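Local coordinates for chitinase A (Pteris ryukyuensis, PDB 5YLG), which probably hydrolyses glycosidic bonds in chitin as a family 18 glycoside hydrolase, the piece described here being its sugar-binding LysM domain, at residues A15-Q18 with S23-D26. Residues are numbered along the deposited sequence; the frame is centred on the assembly and turned at random.
With ZN (zinc ion), chain E.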
# COMPACT_ATOMS: atom_id res chain seq x y z
N ALA A 15 -6.20 0.31 -4.55
CA ALA A 15 -6.37 -0.97 -5.22
C ALA A 15 -5.68 -2.09 -4.53
O ALA A 15 -6.20 -3.23 -4.41
CB ALA A 15 -5.86 -0.85 -6.64
N ILE A 16 -4.52 -1.85 -3.89
CA ILE A 16 -3.84 -2.83 -3.05
C ILE A 16 -4.74 -3.24 -1.90
O ILE A 16 -4.90 -4.45 -1.55
CB ILE A 16 -2.53 -2.26 -2.51
CG1 ILE A 16 -1.49 -2.15 -3.66
CG2 ILE A 16 -2.00 -3.04 -1.37
CD1 ILE A 16 -0.32 -1.28 -3.34
N SER A 17 -5.33 -2.23 -1.25
CA SER A 17 -6.18 -2.51 -0.11
C SER A 17 -7.42 -3.33 -0.53
O SER A 17 -7.77 -4.35 0.10
CB SER A 17 -6.66 -1.20 0.50
OG SER A 17 -5.56 -0.53 1.08
N GLN A 18 -8.09 -2.90 -1.58
CA GLN A 18 -9.33 -3.56 -2.13
C GLN A 18 -8.95 -5.02 -2.46
O GLN A 18 -9.74 -5.88 -2.06
CB GLN A 18 -9.85 -2.81 -3.34
N SER A 23 -9.20 -2.37 4.76
CA SER A 23 -9.51 -0.95 4.63
C SER A 23 -8.24 -0.19 4.22
O SER A 23 -7.14 -0.50 4.64
CB SER A 23 -10.13 -0.33 5.88
OG SER A 23 -9.26 -0.41 6.99
N LEU A 24 -8.41 0.91 3.48
CA LEU A 24 -7.31 1.84 3.22
C LEU A 24 -6.81 2.52 4.51
O LEU A 24 -5.62 2.74 4.66
CB LEU A 24 -7.71 2.83 2.14
CG LEU A 24 -6.72 3.91 1.79
CD1 LEU A 24 -5.36 3.33 1.37
CD2 LEU A 24 -7.25 4.73 0.64
N SER A 25 -7.70 2.77 5.46
CA SER A 25 -7.25 3.31 6.73
C SER A 25 -6.38 2.31 7.52
O SER A 25 -5.37 2.71 8.06
CB SER A 25 -8.42 3.80 7.54
OG SER A 25 -9.54 2.90 7.45
N ASP A 26 -6.72 1.03 7.49
CA ASP A 26 -5.89 0.07 8.16
C ASP A 26 -4.52 0.03 7.46
O ASP A 26 -3.46 0.03 8.11
CB ASP A 26 -6.57 -1.23 8.19
CG ASP A 26 -7.64 -1.31 9.30
OD1 ASP A 26 -7.79 -0.36 10.06
OD2 ASP A 26 -8.40 -2.25 9.33
ZN ZN E . -9.91 -2.41 10.43
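Ser17 and Leu24 bring the two segments together, their CA atoms 5.6 Å apart, where one turn inside helix 13-20 meets the first turn of helix 24-29. The approach is close but small, burying 94 Å² in all, and it rests on a short side chain set against backbone. Ser17 directs its CB at the opposite segment, and its OG lies 3.6 Å from Leu24 CA. With chi1 at -68°, that hydroxyl stands beside its own backbone N and is hydrogen-bonded to Cys13 O one turn back along the helix, so the buried oxygen is satisfied within its own helix and meets Leu24 by van der Waals contact. With CG anti to the backbone N (chi1 177°), the leucine side chain runs alongside and brings CD1 to 3.9 Å from Ser17 OG.

Ser23 adds its carbonyl to this contact, while its side chain turns away to serve as N-cap: OG accepts from Asp26 N at 3.0 Å, with an N-H...O angle of 149°. The same aspartate binds a zinc ion through OD2 at 1.9 Å, on the far side of the helix start from Ser17. Without the hydroxyl, as with an alanine here, Asp26 N would probably lose its capping acceptor, and the first turn that carries the zinc-binding carboxylate would be freer to fray.

Phe27 of helix 24-29 packs on both Ser17 and Ile16, and Ile22 in the connecting loop also touches Ser17. Ile16 further reaches Ile7 and Val47, just beyond strands 4-6 and 44-46, joining the helical pair to the two-stranded antiparallel sheet in the βααβ fold of LysM domains.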